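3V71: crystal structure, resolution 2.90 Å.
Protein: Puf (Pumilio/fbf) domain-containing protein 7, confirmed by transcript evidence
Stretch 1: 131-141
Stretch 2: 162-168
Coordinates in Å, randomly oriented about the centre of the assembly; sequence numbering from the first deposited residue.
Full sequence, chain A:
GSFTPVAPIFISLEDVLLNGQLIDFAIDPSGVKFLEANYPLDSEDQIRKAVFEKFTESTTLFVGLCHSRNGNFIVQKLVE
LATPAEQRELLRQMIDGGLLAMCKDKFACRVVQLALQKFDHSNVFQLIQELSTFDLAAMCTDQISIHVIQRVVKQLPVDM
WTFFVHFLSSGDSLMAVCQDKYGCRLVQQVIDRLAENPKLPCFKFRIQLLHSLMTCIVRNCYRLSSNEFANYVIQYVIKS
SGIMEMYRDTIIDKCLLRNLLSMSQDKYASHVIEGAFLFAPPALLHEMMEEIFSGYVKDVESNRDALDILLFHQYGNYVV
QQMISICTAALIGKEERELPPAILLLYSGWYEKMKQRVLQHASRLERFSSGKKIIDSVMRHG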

# COMPACT_ATOMS: atom_id res chain seq x y z
N LEU A 131 1.43 20.12 6.85
CA LEU A 131 1.86 18.74 7.07
C LEU A 131 3.36 18.58 6.93
O LEU A 131 4.01 17.98 7.78
CB LEU A 131 1.19 17.81 6.06
CG LEU A 131 -0.33 17.83 6.12
CD1 LEU A 131 -0.91 17.12 4.91
CD2 LEU A 131 -0.83 17.20 7.43
N SER A 132 3.90 19.12 5.85
CA SER A 132 5.32 19.02 5.55
C SER A 132 6.20 19.26 6.77
O SER A 132 7.27 18.67 6.91
CB SER A 132 5.69 19.99 4.43
OG SER A 132 4.94 21.18 4.55
N THR A 133 5.74 20.12 7.68
CA THR A 133 6.53 20.52 8.83
C THR A 133 6.44 19.52 9.97
O THR A 133 7.05 19.71 11.02
CB THR A 133 6.06 21.87 9.36
OG1 THR A 133 4.90 21.68 10.18
CG2 THR A 133 5.72 22.81 8.20
N PHE A 134 5.66 18.46 9.79
CA PHE A 134 5.50 17.47 10.84
C PHE A 134 6.64 16.47 10.80
O PHE A 134 7.51 16.53 9.93
CB PHE A 134 4.18 16.72 10.70
CG PHE A 134 2.98 17.61 10.85
CD1 PHE A 134 3.09 18.83 11.49
CD2 PHE A 134 1.75 17.22 10.34
CE1 PHE A 134 1.99 19.66 11.62
CE2 PHE A 134 0.65 18.04 10.47
CZ PHE A 134 0.77 19.26 11.12
N ASP A 135 6.62 15.55 11.76
CA ASP A 135 7.54 14.42 11.76
C ASP A 135 6.98 13.33 10.85
O ASP A 135 6.24 12.45 11.29
CB ASP A 135 7.75 13.90 13.18
CG ASP A 135 8.57 12.63 13.23
OD1 ASP A 135 9.24 12.31 12.22
OD2 ASP A 135 8.55 11.97 14.28
N LEU A 136 7.32 13.42 9.57
CA LEU A 136 6.74 12.54 8.56
C LEU A 136 6.93 11.08 8.93
O LEU A 136 6.06 10.25 8.67
CB LEU A 136 7.35 12.84 7.19
CG LEU A 136 7.07 14.24 6.65
CD1 LEU A 136 7.59 14.38 5.23
CD2 LEU A 136 5.58 14.54 6.72
N ALA A 137 8.07 10.77 9.53
CA ALA A 137 8.36 9.42 10.02
C ALA A 137 7.23 8.89 10.91
O ALA A 137 6.50 7.98 10.52
CB ALA A 137 9.68 9.42 10.78
N ALA A 138 7.11 9.47 12.10
CA ALA A 138 6.06 9.10 13.05
C ALA A 138 4.67 9.11 12.42
O ALA A 138 3.82 8.29 12.76
CB ALA A 138 6.10 10.04 14.24
N MET A 139 4.44 10.04 11.50
CA MET A 139 3.14 10.14 10.87
C MET A 139 2.82 8.90 10.06
O MET A 139 1.69 8.42 10.04
CB MET A 139 3.08 11.38 9.98
CG MET A 139 1.70 11.67 9.45
SD MET A 139 1.26 13.40 9.71
CE MET A 139 -0.30 13.49 8.85
N CYS A 140 3.83 8.37 9.38
CA CYS A 140 3.64 7.22 8.50
C CYS A 140 3.46 5.91 9.26
O CYS A 140 2.82 4.99 8.75
CB CYS A 140 4.80 7.12 7.51
SG CYS A 140 4.94 8.56 6.42
N THR A 141 4.02 5.82 10.46
CA THR A 141 3.80 4.64 11.29
C THR A 141 2.41 4.63 11.93
O THR A 141 1.77 3.59 12.01
CB THR A 141 4.85 4.50 12.40
OG1 THR A 141 4.22 4.68 13.69
CG2 THR A 141 5.98 5.50 12.20
N THR A 162 5.75 16.26 -3.64
CA THR A 162 7.11 15.90 -3.97
C THR A 162 7.96 15.94 -2.71
O THR A 162 8.88 15.15 -2.54
CB THR A 162 7.66 16.86 -5.03
OG1 THR A 162 6.77 16.89 -6.15
CG2 THR A 162 9.05 16.42 -5.49
N PHE A 163 7.63 16.86 -1.81
CA PHE A 163 8.35 17.01 -0.55
C PHE A 163 8.39 15.68 0.20
O PHE A 163 9.33 15.40 0.96
CB PHE A 163 7.70 18.07 0.35
CG PHE A 163 6.48 17.57 1.06
CD1 PHE A 163 6.60 16.90 2.27
CD2 PHE A 163 5.22 17.75 0.52
CE1 PHE A 163 5.47 16.43 2.93
CE2 PHE A 163 4.09 17.28 1.17
CZ PHE A 163 4.22 16.62 2.38
N PHE A 164 7.36 14.87 -0.02
CA PHE A 164 7.23 13.59 0.66
C PHE A 164 8.12 12.52 0.04
O PHE A 164 8.73 11.71 0.74
CB PHE A 164 5.78 13.13 0.65
CG PHE A 164 5.57 11.85 1.39
CD1 PHE A 164 6.07 11.69 2.67
CD2 PHE A 164 4.89 10.80 0.80
CE1 PHE A 164 5.89 10.51 3.36
CE2 PHE A 164 4.71 9.61 1.48
CZ PHE A 164 5.21 9.47 2.76
N VAL A 165 8.18 12.52 -1.29
CA VAL A 165 9.10 11.65 -2.02
C VAL A 165 10.54 11.93 -1.61
O VAL A 165 11.32 11.01 -1.38
CB VAL A 165 8.96 11.85 -3.53
CG1 VAL A 165 10.11 11.19 -4.25
CG2 VAL A 165 7.63 11.31 -4.00
N HIS A 166 10.91 13.21 -1.52
CA HIS A 166 12.25 13.56 -1.07
C HIS A 166 12.47 13.06 0.35
O HIS A 166 13.60 12.78 0.73
CB HIS A 166 12.49 15.07 -1.16
CG HIS A 166 12.66 15.57 -2.56
ND1 HIS A 166 11.62 15.62 -3.47
CD2 HIS A 166 13.76 16.02 -3.22
CE1 HIS A 166 12.07 16.10 -4.62
NE2 HIS A 166 13.36 16.35 -4.49
N PHE A 167 11.39 12.95 1.12
CA PHE A 167 11.48 12.43 2.47
C PHE A 167 11.86 10.95 2.46
O PHE A 167 12.76 10.52 3.19
CB PHE A 167 10.16 12.64 3.22
CG PHE A 167 10.01 11.76 4.43
CD1 PHE A 167 10.75 12.00 5.58
CD2 PHE A 167 9.12 10.69 4.42
CE1 PHE A 167 10.61 11.19 6.69
CE2 PHE A 167 8.98 9.88 5.53
CZ PHE A 167 9.72 10.13 6.67
N LEU A 168 11.18 10.17 1.62
CA LEU A 168 11.47 8.74 1.51
C LEU A 168 12.85 8.44 0.92
O LEU A 168 13.59 7.58 1.43
CB LEU A 168 10.39 8.07 0.68
CG LEU A 168 9.01 7.95 1.31
CD1 LEU A 168 8.02 7.41 0.29
CD2 LEU A 168 9.05 7.06 2.55

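The contact between 131-141 and 162-168 is small and almost wholly apolar. About 336 Å² of surface is buried, counting both sides. No hydrogen bond crosses between the stretches. Three residues cover the most surface: L136 from the first stretch, and F163 and F167 from the second.

L136 is the centre of the contact. It sits in the first turn of helix 136-141, just after D135 at the N-cap position. Its CA-to-CB bond points toward the second stretch. With chi1 m and chi2 t, CD1 is placed at F163 and F164, while CB meets F167. L136 CD1 lies 3.7 Å from F163 CE1 and 4.0 Å from F164 CD1. In both cases the methyl sits at the ring edge, near the ring plane. The third contact is of another kind. L136 CB lies over one face of the F167 ring, 3.5 Å from the ring centroid and 8° off the ring normal. This is a CH-pi contact with nearly ideal centring. The closest atom pair is L136 CB to F167 CZ, at 3.6 Å.

F163 and F167 are one helical turn apart, so both can point their CA-to-CB bonds toward the first stretch. The backbone register follows the same spacing. F163 CA is 7.1 Å from S132 CA, and F167 CA is 7.7 Å from L136 CA. The two rings adopt different rotamers, chi1 p for F163 and t for F167.

F163 meets S132 as well as L136. F163 CE1 is 3.7 Å from S132 CA. S132 CB lies over one face of the ring, 4.0 Å from the F163 ring centroid and 17° off the normal, a second CH-pi contact. The serine thus meets the ring through carbon. Its hydroxyl is hydrogen-bonded elsewhere in the structure.

F167 packs against the start of helix 136-141. Besides meeting L136, F167 CZ comes within 3.4 Å of A137 N, the shortest approach between the stretches. A137 CB is 4.2 Å from the same F167 CZ. The ring therefore touches backbone as well as side chain.

C140 lies one turn after L136 and also points toward the second stretch. C140 SG is 3.8 Å from F164 CE1 and 4.3 Å from F167 CE2. C140 SG is 4.8 Å from the centroid of the F164 ring and 75° off the normal, so this sulfur-aromatic contact is made at the ring edge. F164 starts out sideways, but the end of its side chain comes nearer and meets both L136 and C140.

The axes of helices 136-141 and 162-168 run nearly perpendicular, at 93°, and approach no closer than 11.7 Å. The phenylalanine rings help to fill that wide separation. Apolar packing and contacts to aromatic rings account for the side-chain interactions described here.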